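Local atomic coordinates of tyrosinase (Burkholderia thailandensis, PDB entry 5ZRD), a protein that catalyses the copper-dependent hydroxylation of monophenols to catechols and, as tyrosinases do, probably their further oxidation to o-quinones, remaining efficient at acidic pH. Residues Leu53-His57 with Trp93-Tyr97; Ile75-Trp79 with Ser354-Thr358; Asn84-Leu89 with Leu367-Leu373; Pro248-Val252 with Leu340-Tyr346. All coordinates share one frame; numbering follows the deposited sequence.

Contact 1: Leu53-His57 with Trp93-Tyr97; sequences LGGYH and WHRMY. With CU (copper (II) ion), chain J; O (oxygen atom), chain L.
His-57 and His-94 meet rim to rim at one copper ion, their ring planes 64° apart, and both NE2 atoms bind the metal. The copper lies 2.0 Å from His-57 NE2 and 2.2 Å from His-94 NE2, and an oxygen atom stands on the same ion. The helix of His-57 runs nearly antiparallel to that of His-94, with axes 11.9 Å apart, a gap spanned by aromatic side chains. Tyr-97 is one of them. Its first torsion (chi1 -170°) swings the ring off the backbone N and across the gap, where it settles among Leu-53, Gly-54, Tyr-56 and His-57, a knob in a hole. It lies almost parallel to the His-57 imidazole yet beside it, CE2 coming 3.6 Å from His-57 CD2. Gly-54 forms part of the wall, its CA 3.3 Å from Tyr-97 OH. Trp-93 sets CE3 over the centre of the His-94 ring and CH2 over one face of Tyr-97, offset toward the rim, while CZ3 lies 3.9 Å from His-57 CD2. The Tyr-97 hydroxyl donates a short bond, 2.5 Å, to Leu-53 O, which also accepts from Tyr-56 N on the opposite face of its carbonyl plane. This helix pair gives two of the three histidines of one copper in the type 3 four-helix bundle of tyrosinases; His-85, from a loop, gives the third. With His-94 ND1 bonded to Phe-90 O and its face covered by Trp-93, the imidazole's rotation is restrained, so NE2 probably stays directed at the copper.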
loop_
_atom_site.group_PDB
_atom_site.type_symbol
_atom_site.label_atom_id
_atom_site.label_comp_id
_atom_site.label_asym_id
_atom_site.label_seq_id
_atom_site.Cartn_x
_atom_site.Cartn_y
_atom_site.Cartn_z
ATOM N N LEU A 53 11.533 22.877 -19.823
ATOM C CA LEU A 53 12.843 22.284 -20.166
ATOM C C LEU A 53 13.638 22.067 -18.882
ATOM O O LEU A 53 14.067 20.957 -18.650
ATOM C CB LEU A 53 13.625 23.191 -21.122
ATOM C CG LEU A 53 13.229 23.134 -22.601
ATOM C CD1 LEU A 53 13.849 24.302 -23.368
ATOM C CD2 LEU A 53 13.661 21.811 -23.229
ATOM N N GLY A 54 13.812 23.124 -18.080
ATOM C CA GLY A 54 14.491 23.017 -16.782
ATOM C C GLY A 54 13.798 22.020 -15.885
ATOM O O GLY A 54 14.454 21.263 -15.162
ATOM N N GLY A 55 12.464 21.997 -15.950
ATOM C CA GLY A 55 11.614 21.009 -15.207
ATOM C C GLY A 55 11.816 19.558 -15.626
ATOM O O GLY A 55 11.489 18.640 -14.847
ATOM N N TYR A 56 12.362 19.311 -16.822
ATOM C CA TYR A 56 12.525 17.908 -17.261
ATOM C C TYR A 56 13.583 17.186 -16.395
ATOM O O TYR A 56 13.443 15.978 -16.132
ATOM C CB TYR A 56 12.868 17.833 -18.761
ATOM C CG TYR A 56 11.778 18.311 -19.698
ATOM C CD1 TYR A 56 10.441 18.005 -19.460
ATOM C CD2 TYR A 56 12.072 19.029 -20.845
ATOM C CE1 TYR A 56 9.429 18.407 -20.311
ATOM C CE2 TYR A 56 11.067 19.450 -21.707
ATOM C CZ TYR A 56 9.744 19.159 -21.421
ATOM O OH TYR A 56 8.743 19.580 -22.232
ATOM N N HIS A 57 14.606 17.922 -15.929
ATOM C CA HIS A 57 15.762 17.382 -15.266
ATOM C C HIS A 57 15.346 16.665 -13.985
ATOM O O HIS A 57 15.622 15.475 -13.790
ATOM C CB HIS A 57 16.762 18.510 -14.957
ATOM C CG HIS A 57 18.090 17.998 -14.541
ATOM N ND1 HIS A 57 18.489 17.981 -13.234
ATOM C CD2 HIS A 57 19.078 17.423 -15.259
ATOM C CE1 HIS A 57 19.690 17.451 -13.166
ATOM N NE2 HIS A 57 20.059 17.080 -14.390
ATOM N N TRP A 93 22.021 11.014 -22.259
ATOM C CA TRP A 93 20.791 11.678 -21.860
ATOM C C TRP A 93 21.039 13.173 -21.843
ATOM O O TRP A 93 20.200 13.915 -22.367
ATOM C CB TRP A 93 20.244 11.200 -20.515
ATOM C CG TRP A 93 18.911 11.799 -20.219
ATOM C CD1 TRP A 93 17.697 11.297 -20.589
ATOM C CD2 TRP A 93 18.653 13.058 -19.567
ATOM N NE1 TRP A 93 16.700 12.134 -20.171
ATOM C CE2 TRP A 93 17.255 13.237 -19.569
ATOM C CE3 TRP A 93 19.460 14.048 -19.001
ATOM C CZ2 TRP A 93 16.644 14.359 -19.025
ATOM C CZ3 TRP A 93 18.856 15.160 -18.460
ATOM C CH2 TRP A 93 17.467 15.305 -18.467
ATOM N N HIS A 94 22.147 13.585 -21.216
ATOM C CA HIS A 94 22.418 15.019 -21.115
ATOM C C HIS A 94 22.752 15.572 -22.495
ATOM O O HIS A 94 22.471 16.715 -22.734
ATOM C CB HIS A 94 23.506 15.356 -20.104
ATOM C CG HIS A 94 23.036 15.130 -18.724
ATOM N ND1 HIS A 94 22.965 13.892 -18.212
ATOM C CD2 HIS A 94 22.547 15.976 -17.788
ATOM C CE1 HIS A 94 22.447 13.956 -16.997
ATOM N NE2 HIS A 94 22.208 15.233 -16.699
ATOM N N ARG A 95 23.312 14.757 -23.390
ATOM C CA ARG A 95 23.566 15.211 -24.758
ATOM C C ARG A 95 22.246 15.651 -25.388
ATOM O O ARG A 95 22.191 16.716 -26.002
ATOM C CB ARG A 95 24.230 14.113 -25.602
ATOM C CG ARG A 95 24.400 14.429 -27.088
ATOM C CD ARG A 95 25.415 13.499 -27.731
ATOM N NE ARG A 95 26.777 13.899 -27.409
ATOM C CZ ARG A 95 27.883 13.240 -27.731
ATOM N NH1 ARG A 95 27.809 12.139 -28.458
ATOM N NH2 ARG A 95 29.057 13.733 -27.363
ATOM N N MET A 96 21.219 14.831 -25.242
ATOM C CA MET A 96 19.971 15.127 -25.845
ATOM C C MET A 96 19.307 16.302 -25.113
ATOM O O MET A 96 18.636 17.157 -25.752
ATOM C CB MET A 96 19.058 13.906 -25.841
ATOM C CG MET A 96 19.513 12.847 -26.822
ATOM S SD MET A 96 19.828 13.509 -28.477
ATOM C CE MET A 96 18.248 14.317 -28.751
ATOM N N TYR A 97 19.519 16.379 -23.799
ATOM C CA TYR A 97 18.901 17.448 -23.006
ATOM C C TYR A 97 19.382 18.786 -23.532
ATOM O O TYR A 97 18.574 19.701 -23.752
ATOM C CB TYR A 97 19.207 17.303 -21.517
ATOM C CG TYR A 97 18.457 18.196 -20.555
ATOM C CD1 TYR A 97 17.242 18.790 -20.866
ATOM C CD2 TYR A 97 18.952 18.399 -19.283
ATOM C CE1 TYR A 97 16.544 19.568 -19.951
ATOM C CE2 TYR A 97 18.253 19.132 -18.344
ATOM C CZ TYR A 97 17.052 19.725 -18.681
ATOM O OH TYR A 97 16.401 20.470 -17.756
HETATM CU CU CU J . 21.548 15.775 -14.712
HETATM O O O L . 23.547 16.707 -13.587
#

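Contact 2: Ile75-Trp79 with Ser354-Thr358; sequences IYPYW and SQGPT
Gly-356 and Pro-77 touch backbone to backbone, and the tight part of the contact starts there: Gly-356 CA approaches Pro-77 O at 3.4 Å in a CA-H...O contact. Gly-356 suits the place: with no CB, its CA can lie against Pro-77 O, and its backbone angles (phi 91°) are ones that glycine adopts easily. Next along, Trp-79 N donates to Pro-357 O at 2.9 Å and 165°, and Thr-358 CA lies 3.3 Å from Trp-79 O. Trp-79 then carries the packing inward. The Gln-355 side chain, extended beyond CG, sets OE1 over one face of the indole toward its rim, 3.6 Å from Trp-79 CD1, the amide and ring planes 18° apart. This places the glutamine as a second-shell residue of the type 3 copper centre: its OE1 accepts from ND1 of the copper ligand His-85 while NE2 donates to Cys-83 O, so the amide is held at both ends and probably steadies the imidazole. The loose rim is formed by Pro-77 and the exposed Ser-354: Pro-77 CG comes no nearer than 4.3 Å to Ser-354 O, and the serine turns its CB away from the partner segment. Tyr-76, buried against the second subunit, makes a light contact, CE1 4.2 Å from Pro-357 CG; its hydroxyl bonds to Asp-74 O of that subunit.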
loop_
_atom_site.group_PDB
_atom_site.type_symbol
_atom_site.label_atom_id
_atom_site.label_comp_id
_atom_site.label_asym_id
_atom_site.label_seq_id
_atom_site.Cartn_x
_atom_site.Cartn_y
_atom_site.Cartn_z
ATOM N N ILE A 75 11.360 -0.534 0.961
ATOM C CA ILE A 75 11.403 0.709 0.158
ATOM C C ILE A 75 12.771 0.774 -0.542
ATOM O O ILE A 75 13.760 0.182 -0.085
ATOM C CB ILE A 75 11.173 1.963 1.044
ATOM C CG1 ILE A 75 10.914 3.218 0.211
ATOM C CG2 ILE A 75 12.338 2.176 2.009
ATOM C CD1 ILE A 75 10.366 4.414 1.012
ATOM N N TYR A 76 12.799 1.524 -1.625
ATOM C CA TYR A 76 13.929 1.644 -2.468
ATOM C C TYR A 76 13.854 3.022 -3.110
ATOM O O TYR A 76 12.763 3.538 -3.322
ATOM C CB TYR A 76 13.953 0.528 -3.522
ATOM C CG TYR A 76 12.796 0.553 -4.489
ATOM C CD1 TYR A 76 12.800 1.378 -5.593
ATOM C CD2 TYR A 76 11.712 -0.293 -4.336
ATOM C CE1 TYR A 76 11.747 1.395 -6.500
ATOM C CE2 TYR A 76 10.646 -0.291 -5.235
ATOM C CZ TYR A 76 10.657 0.557 -6.322
ATOM O OH TYR A 76 9.618 0.570 -7.219
ATOM N N PRO A 77 15.016 3.620 -3.361
ATOM C CA PRO A 77 15.095 4.960 -3.914
ATOM C C PRO A 77 14.692 4.975 -5.388
ATOM O O PRO A 77 14.917 4.005 -6.060
ATOM C CB PRO A 77 16.571 5.348 -3.777
ATOM C CG PRO A 77 17.298 4.013 -3.731
ATOM C CD PRO A 77 16.337 3.072 -3.034
ATOM N N TYR A 78 14.094 6.064 -5.850
ATOM C CA TYR A 78 13.729 6.251 -7.250
ATOM C C TYR A 78 13.822 7.746 -7.567
ATOM O O TYR A 78 13.946 8.552 -6.641
ATOM C CB TYR A 78 12.336 5.689 -7.544
ATOM C CG TYR A 78 11.193 6.477 -6.953
ATOM C CD1 TYR A 78 10.790 6.277 -5.642
ATOM C CD2 TYR A 78 10.491 7.398 -7.710
ATOM C CE1 TYR A 78 9.717 6.969 -5.100
ATOM C CE2 TYR A 78 9.430 8.114 -7.178
ATOM C CZ TYR A 78 9.036 7.900 -5.867
ATOM O OH TYR A 78 8.002 8.619 -5.335
ATOM N N TRP A 79 13.769 8.086 -8.859
ATOM C CA TRP A 79 13.893 9.490 -9.290
ATOM C C TRP A 79 12.660 9.911 -10.087
ATOM O O TRP A 79 12.321 9.263 -11.109
ATOM C CB TRP A 79 15.144 9.674 -10.143
ATOM C CG TRP A 79 15.468 11.084 -10.498
ATOM C CD1 TRP A 79 15.708 11.562 -11.753
ATOM C CD2 TRP A 79 15.656 12.189 -9.597
ATOM N NE1 TRP A 79 16.010 12.901 -11.696
ATOM C CE2 TRP A 79 15.985 13.311 -10.383
ATOM C CE3 TRP A 79 15.579 12.362 -8.214
ATOM C CZ2 TRP A 79 16.256 14.565 -9.818
ATOM C CZ3 TRP A 79 15.845 13.604 -7.659
ATOM C CH2 TRP A 79 16.177 14.691 -8.451
ATOM N N SER A 354 21.987 3.629 -8.227
ATOM C CA SER A 354 22.233 4.989 -7.787
ATOM C C SER A 354 20.917 5.710 -7.407
ATOM O O SER A 354 20.333 5.406 -6.383
ATOM C CB SER A 354 23.029 5.695 -8.845
ATOM O OG SER A 354 23.526 6.917 -8.332
ATOM N N GLN A 355 20.469 6.668 -8.212
ATOM C CA GLN A 355 19.255 7.474 -8.000
ATOM C C GLN A 355 17.972 6.624 -8.055
ATOM O O GLN A 355 16.937 7.039 -7.552
ATOM C CB GLN A 355 19.166 8.556 -9.085
ATOM C CG GLN A 355 18.850 8.034 -10.482
ATOM C CD GLN A 355 18.775 9.145 -11.488
ATOM O OE1 GLN A 355 18.998 10.334 -11.192
ATOM N NE2 GLN A 355 18.474 8.744 -12.706
ATOM N N GLY A 356 18.019 5.462 -8.713
ATOM C CA GLY A 356 16.843 4.637 -8.843
ATOM C C GLY A 356 16.091 4.990 -10.105
ATOM O O GLY A 356 16.487 5.898 -10.813
ATOM N N PRO A 357 15.011 4.253 -10.400
ATOM C CA PRO A 357 14.353 4.335 -11.674
ATOM C C PRO A 357 13.645 5.671 -11.924
ATOM O O PRO A 357 13.041 6.283 -11.039
ATOM C CB PRO A 357 13.360 3.172 -11.671
ATOM C CG PRO A 357 13.242 2.763 -10.219
ATOM C CD PRO A 357 14.574 3.100 -9.597
ATOM N N THR A 358 13.783 6.133 -13.154
ATOM C CA THR A 358 13.106 7.315 -13.623
ATOM C C THR A 358 11.679 6.916 -14.042
ATOM O O THR A 358 11.386 5.739 -14.134
ATOM C CB THR A 358 13.892 7.973 -14.756
ATOM O OG1 THR A 358 13.946 7.070 -15.852
ATOM C CG2 THR A 358 15.306 8.371 -14.387
#

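Contact 3: Asn84-Leu89 with Leu367-Leu373; sequences NHGNVL and LNLTTPL. With CU (copper (II) ion), chain J.
Leu-367, its CG opposite the carbonyl carbon (chi1 -51°) and its chain extended beyond, drives CD1 against the amide of Asn-87, whose own CG is held between backbone N and carbonyl carbon (chi1 73°). The two side chains cross at about a right angle, and CD1 of Leu-367 lies 3.4 Å from Asn-87 ND2. Asparagine suits this place because both ends of its amide are used. Asn-87 ND2 donates within its amide plane to Asn-84 OD1 at 2.9 Å and 164°, while Asn-87 OD1 accepts from Leu-89 N at 2.9 Å, a capping bond just before helix 90-108. These bonds lie within the tyrosinase copper-binding loop and probably help fix its shape; here His-85, joined through CE1 to Cys-83 SG by a covalent thioether link, binds copper with NE2 at 2.1 Å. Gly-86, at positive phi, turns the chain directly after this ligand. Facing the loop, Asn-368 to Thr-371 form a type I beta turn. Leu-89 splits its branches: CD2 lies 3.6 Å from Asn-368 O, while CD1 packs 4.1 Å from Leu-367 CD2, 3.9 Å from Thr-371 CG2 and close to Leu-373. Nearby, a water accepts from Asn-84 ND2 and donates to Pro-372 O, bridging the segments where their backbones stand apart.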
loop_
_atom_site.group_PDB
_atom_site.type_symbol
_atom_site.label_atom_id
_atom_site.label_comp_id
_atom_site.label_asym_id
_atom_site.label_seq_id
_atom_site.Cartn_x
_atom_site.Cartn_y
_atom_site.Cartn_z
ATOM N N ASN A 84 19.206 11.115 -16.116
ATOM C CA ASN A 84 19.959 9.906 -15.782
ATOM C C ASN A 84 21.277 10.295 -15.093
ATOM O O ASN A 84 22.074 11.061 -15.662
ATOM C CB ASN A 84 20.241 9.065 -17.025
ATOM C CG ASN A 84 19.074 8.200 -17.418
ATOM O OD1 ASN A 84 18.816 7.212 -16.752
ATOM N ND2 ASN A 84 18.331 8.600 -18.444
ATOM N N HIS A 85 21.502 9.718 -13.906
ATOM C CA HIS A 85 22.708 9.929 -13.071
ATOM C C HIS A 85 23.163 8.617 -12.445
ATOM O O HIS A 85 22.374 7.757 -12.161
ATOM C CB HIS A 85 22.411 10.933 -11.965
ATOM C CG HIS A 85 21.829 12.190 -12.500
ATOM N ND1 HIS A 85 20.487 12.377 -12.610
ATOM C CD2 HIS A 85 22.414 13.267 -13.069
ATOM C CE1 HIS A 85 20.270 13.552 -13.165
ATOM N NE2 HIS A 85 21.437 14.126 -13.458
ATOM N N GLY A 86 24.445 8.471 -12.257
ATOM C CA GLY A 86 25.013 7.246 -11.763
ATOM C C GLY A 86 24.714 6.057 -12.666
ATOM O O GLY A 86 24.713 4.909 -12.177
ATOM N N ASN A 87 24.480 6.275 -13.961
ATOM C CA ASN A 87 24.230 5.136 -14.823
ATOM C C ASN A 87 24.729 5.436 -16.241
ATOM O O ASN A 87 25.108 6.548 -16.536
ATOM C CB ASN A 87 22.760 4.726 -14.750
ATOM C CG ASN A 87 21.837 5.689 -15.466
ATOM O OD1 ASN A 87 22.201 6.241 -16.507
ATOM N ND2 ASN A 87 20.615 5.814 -14.958
ATOM N N VAL A 88 24.737 4.433 -17.115
ATOM C CA VAL A 88 25.441 4.580 -18.418
ATOM C C VAL A 88 24.703 5.541 -19.363
ATOM O O VAL A 88 25.248 5.941 -20.388
ATOM C CB VAL A 88 25.656 3.211 -19.090
ATOM C CG1 VAL A 88 26.651 2.375 -18.302
ATOM C CG2 VAL A 88 24.348 2.450 -19.263
ATOM N N LEU A 89 23.489 5.928 -19.044
ATOM C CA LEU A 89 22.778 6.920 -19.849
ATOM C C LEU A 89 23.170 8.346 -19.439
ATOM O O LEU A 89 22.669 9.286 -20.023
ATOM C CB LEU A 89 21.272 6.700 -19.674
ATOM C CG LEU A 89 20.784 5.296 -20.038
ATOM C CD1 LEU A 89 19.268 5.228 -19.996
ATOM C CD2 LEU A 89 21.290 4.885 -21.405
ATOM N N LEU A 367 19.250 -0.889 -18.558
ATOM C CA LEU A 367 19.544 0.270 -19.353
ATOM C C LEU A 367 20.625 -0.094 -20.371
ATOM O O LEU A 367 21.661 -0.694 -20.001
ATOM C CB LEU A 367 20.046 1.404 -18.454
ATOM C CG LEU A 367 19.176 1.722 -17.247
ATOM C CD1 LEU A 367 19.780 2.843 -16.400
ATOM C CD2 LEU A 367 17.789 2.110 -17.702
ATOM N N ASN A 368 20.399 0.315 -21.623
ATOM C CA ASN A 368 21.318 0.027 -22.727
ATOM C C ASN A 368 21.180 1.113 -23.821
ATOM O O ASN A 368 20.560 2.162 -23.591
ATOM C CB ASN A 368 21.055 -1.398 -23.213
ATOM C CG ASN A 368 19.631 -1.532 -23.701
ATOM O OD1 ASN A 368 19.252 -0.842 -24.643
ATOM N ND2 ASN A 368 18.825 -2.315 -23.000
ATOM N N LEU A 369 21.761 0.902 -25.001
ATOM C CA LEU A 369 21.826 1.982 -26.039
ATOM C C LEU A 369 20.477 2.152 -26.742
ATOM O O LEU A 369 20.281 3.117 -27.487
ATOM C CB LEU A 369 22.917 1.653 -27.063
ATOM C CG LEU A 369 24.332 1.583 -26.487
ATOM C CD1 LEU A 369 25.246 0.764 -27.384
ATOM C CD2 LEU A 369 24.895 2.970 -26.258
ATOM N N THR A 370 19.574 1.214 -26.462
ATOM C CA THR A 370 18.201 1.122 -26.973
ATOM C C THR A 370 17.229 1.851 -26.039
ATOM O O THR A 370 16.104 2.126 -26.417
ATOM C CB THR A 370 17.865 -0.375 -27.145
ATOM O OG1 THR A 370 18.255 -0.623 -28.489
ATOM C CG2 THR A 370 16.428 -0.796 -26.940
ATOM N N THR A 371 17.633 2.110 -24.798
ATOM C CA THR A 371 16.692 2.658 -23.812
ATOM C C THR A 371 16.271 4.066 -24.243
ATOM O O THR A 371 17.125 4.890 -24.555
ATOM C CB THR A 371 17.284 2.643 -22.396
ATOM O OG1 THR A 371 17.690 1.314 -22.076
ATOM C CG2 THR A 371 16.299 3.091 -21.345
ATOM N N PRO A 372 14.945 4.324 -24.273
ATOM C CA PRO A 372 14.339 5.638 -24.468
ATOM C C PRO A 372 14.986 6.681 -23.541
ATOM O O PRO A 372 15.093 6.444 -22.320
ATOM C CB PRO A 372 12.868 5.502 -24.055
ATOM C CG PRO A 372 12.604 4.046 -24.119
ATOM C CD PRO A 372 13.923 3.417 -23.737
ATOM N N LEU A 373 15.435 7.781 -24.117
ATOM C CA LEU A 373 15.927 8.917 -23.331
ATOM C C LEU A 373 14.764 9.888 -23.127
ATOM O O LEU A 373 14.749 10.954 -23.714
ATOM C CB LEU A 373 17.102 9.582 -24.060
ATOM C CG LEU A 373 18.309 8.663 -24.271
ATOM C CD1 LEU A 373 19.344 9.285 -25.179
ATOM C CD2 LEU A 373 18.916 8.291 -22.942
HETATM CU CU CU J . 21.548 15.775 -14.712
HETATM O O HOH W 1 15.875 7.360 -19.746
#

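Contact 4: Pro248-Val252 with Leu340-Tyr346; sequences PNYTV and LDIIRNY
Tyr-250 enters the 340-346 loop from CB outward. CB lies 3.6 Å from Asp-341 O; beyond it CD1 meets Leu-340 CD2 at 3.7 Å. Over one face of the ring stands Leu-340 CD1, 4.2 Å from the centroid and 13° off the normal, a CH-pi contact. At the edge, CD2 lies 3.9 Å from Ile-342 CG1, the two side chains running alongside each other in the same direction, and CE2 touches the same isoleucine. The tip then leaves the loop, its OH bonding to Val-88 O, so a phenol serves both an apolar wall and a polar end. The tyrosine is in the first turn of helix 250-254, whose N-cap is Asn-249: OD1 of Asn-249 accepts from Val-252 N at 3.0 Å. A water accepts from Tyr-250 N and donates to Asp-341 OD1. Thr-251 uses both branches: OG1, opposite the carbonyl carbon (chi1 -57°), accepts from Ile-343 N at 3.0 Å and 160°, while CG2 packs 3.9 Å from Tyr-346 CD2. A second water, 2.6 Å from Thr-251 OG1, donates to Asp-341 O. Ile-343 to Tyr-346 make a type II beta turn, its third place taken by Asn-345 at positive phi; ND2 of Asn-345 bonds to Asp-483 OD2 of the second subunit.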
loop_
_atom_site.group_PDB
_atom_site.type_symbol
_atom_site.label_atom_id
_atom_site.label_comp_id
_atom_site.label_asym_id
_atom_site.label_seq_id
_atom_site.Cartn_x
_atom_site.Cartn_y
_atom_site.Cartn_z
ATOM N N PRO A 248 39.112 3.977 -20.001
ATOM C CA PRO A 248 39.383 2.990 -21.045
ATOM C C PRO A 248 38.173 2.480 -21.836
ATOM O O PRO A 248 38.358 1.848 -22.855
ATOM C CB PRO A 248 39.978 1.779 -20.294
ATOM C CG PRO A 248 39.387 1.879 -18.895
ATOM C CD PRO A 248 39.328 3.383 -18.645
ATOM N N ASN A 249 36.957 2.649 -21.357
ATOM C CA ASN A 249 35.802 2.195 -22.137
ATOM C C ASN A 249 34.609 3.091 -21.773
ATOM O O ASN A 249 34.646 3.787 -20.770
ATOM C CB ASN A 249 35.519 0.707 -21.903
ATOM C CG ASN A 249 35.163 0.367 -20.465
ATOM O OD1 ASN A 249 34.128 0.793 -19.947
ATOM N ND2 ASN A 249 35.993 -0.439 -19.815
ATOM N N TYR A 250 33.554 3.039 -22.563
ATOM C CA TYR A 250 32.410 3.892 -22.401
ATOM C C TYR A 250 31.690 3.577 -21.078
ATOM O O TYR A 250 31.260 4.474 -20.381
ATOM C CB TYR A 250 31.425 3.773 -23.566
ATOM C CG TYR A 250 30.191 4.594 -23.307
ATOM C CD1 TYR A 250 30.231 5.973 -23.370
ATOM C CD2 TYR A 250 29.013 4.003 -22.882
ATOM C CE1 TYR A 250 29.130 6.755 -23.040
ATOM C CE2 TYR A 250 27.904 4.765 -22.542
ATOM C CZ TYR A 250 27.963 6.145 -22.624
ATOM O OH TYR A 250 26.863 6.881 -22.307
ATOM N N THR A 251 31.564 2.323 -20.723
ATOM C CA THR A 251 30.853 2.009 -19.479
ATOM C C THR A 251 31.454 2.804 -18.304
ATOM O O THR A 251 30.702 3.469 -17.591
ATOM C CB THR A 251 30.779 0.501 -19.230
ATOM O OG1 THR A 251 30.141 -0.107 -20.357
ATOM C CG2 THR A 251 29.990 0.166 -17.985
ATOM N N VAL A 252 32.775 2.820 -18.129
ATOM C CA VAL A 252 33.323 3.401 -16.929
ATOM C C VAL A 252 33.607 4.883 -17.150
ATOM O O VAL A 252 33.738 5.630 -16.171
ATOM C CB VAL A 252 34.561 2.641 -16.440
ATOM C CG1 VAL A 252 34.198 1.197 -16.178
ATOM C CG2 VAL A 252 35.756 2.758 -17.375
ATOM N N LEU A 340 29.477 2.909 -29.596
ATOM C CA LEU A 340 29.617 2.771 -28.179
ATOM C C LEU A 340 29.259 1.326 -27.853
ATOM O O LEU A 340 28.516 0.686 -28.595
ATOM C CB LEU A 340 28.681 3.757 -27.464
ATOM C CG LEU A 340 29.004 5.239 -27.654
ATOM C CD1 LEU A 340 27.948 6.104 -26.983
ATOM C CD2 LEU A 340 30.371 5.580 -27.086
ATOM N N ASP A 341 29.787 0.835 -26.756
ATOM C CA ASP A 341 29.342 -0.420 -26.225
ATOM C C ASP A 341 29.212 -0.215 -24.715
ATOM O O ASP A 341 29.837 0.649 -24.138
ATOM C CB ASP A 341 30.352 -1.521 -26.572
ATOM C CG ASP A 341 31.787 -1.127 -26.230
ATOM O OD1 ASP A 341 32.450 -0.442 -27.041
ATOM O OD2 ASP A 341 32.261 -1.488 -25.150
ATOM N N ILE A 342 28.379 -1.048 -24.123
ATOM C CA ILE A 342 28.067 -1.076 -22.747
ATOM C C ILE A 342 28.238 -2.515 -22.271
ATOM O O ILE A 342 27.797 -3.425 -22.930
ATOM C CB ILE A 342 26.635 -0.536 -22.583
ATOM C CG1 ILE A 342 26.640 0.963 -22.901
ATOM C CG2 ILE A 342 26.045 -0.839 -21.207
ATOM C CD1 ILE A 342 25.415 1.690 -22.475
ATOM N N ILE A 343 28.927 -2.724 -21.156
ATOM C CA ILE A 343 29.071 -4.074 -20.607
ATOM C C ILE A 343 27.747 -4.520 -20.013
ATOM O O ILE A 343 27.304 -3.940 -19.035
ATOM C CB ILE A 343 30.170 -4.089 -19.543
ATOM C CG1 ILE A 343 31.534 -3.823 -20.180
ATOM C CG2 ILE A 343 30.129 -5.372 -18.735
ATOM C CD1 ILE A 343 32.541 -3.233 -19.211
ATOM N N ARG A 344 27.137 -5.548 -20.589
ATOM C CA ARG A 344 25.821 -6.002 -20.137
ATOM C C ARG A 344 25.876 -6.337 -18.637
ATOM O O ARG A 344 26.705 -7.094 -18.178
ATOM C CB ARG A 344 25.345 -7.214 -20.953
ATOM C CG ARG A 344 24.209 -6.929 -21.931
ATOM C CD ARG A 344 24.636 -6.192 -23.203
ATOM N NE ARG A 344 25.223 -7.040 -24.253
ATOM C CZ ARG A 344 24.899 -7.008 -25.555
ATOM N NH1 ARG A 344 25.582 -7.736 -26.428
ATOM N NH2 ARG A 344 23.906 -6.246 -25.981
ATOM N N ASN A 345 24.989 -5.733 -17.890
ATOM C CA ASN A 345 24.699 -6.073 -16.494
ATOM C C ASN A 345 25.809 -5.603 -15.553
ATOM O O ASN A 345 25.814 -6.037 -14.379
ATOM C CB ASN A 345 24.392 -7.557 -16.301
ATOM C CG ASN A 345 23.017 -7.945 -16.829
ATOM O OD1 ASN A 345 22.047 -7.260 -16.564
ATOM N ND2 ASN A 345 22.906 -9.060 -17.533
ATOM N N TYR A 346 26.718 -4.756 -16.048
ATOM C CA TYR A 346 27.694 -4.101 -15.206
ATOM C C TYR A 346 26.985 -3.082 -14.305
ATOM O O TYR A 346 26.048 -2.451 -14.714
ATOM C CB TYR A 346 28.778 -3.407 -16.032
ATOM C CG TYR A 346 30.104 -3.244 -15.328
ATOM C CD1 TYR A 346 30.961 -4.310 -15.190
ATOM C CD2 TYR A 346 30.544 -2.009 -14.848
ATOM C CE1 TYR A 346 32.211 -4.175 -14.601
ATOM C CE2 TYR A 346 31.772 -1.865 -14.208
ATOM C CZ TYR A 346 32.605 -2.968 -14.074
ATOM O OH TYR A 346 33.846 -2.883 -13.502
HETATM O O HOH W 2 33.910 1.463 -25.045
HETATM O O HOH W 3 31.855 -0.318 -22.259
#

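How the contacts relate
Contacts 1 and 3 share one copper ion: with centres about 13 Å apart, the first supplies His-57 and His-94 and the second His-85, completing its three histidines. Contact 2 adds second-shell partners to this site, its centre about 14 Å from that of contact 3. Gln-355 OE1 lies 2.9 Å from His-85 ND1, and Trp-79 NE1 makes a weak bond to His-57 O at 3.3 Å, so both loop segments of contact 2 reach a copper ligand. Contact 4 is more remote, the Tyr-250 side chain about 13 Å from a bound copper. It joins contact 3 where Tyr-250 OH lies 2.7 Å from Val-88 O. In sequence it is nested inside the loops closed by contacts 2 and 3.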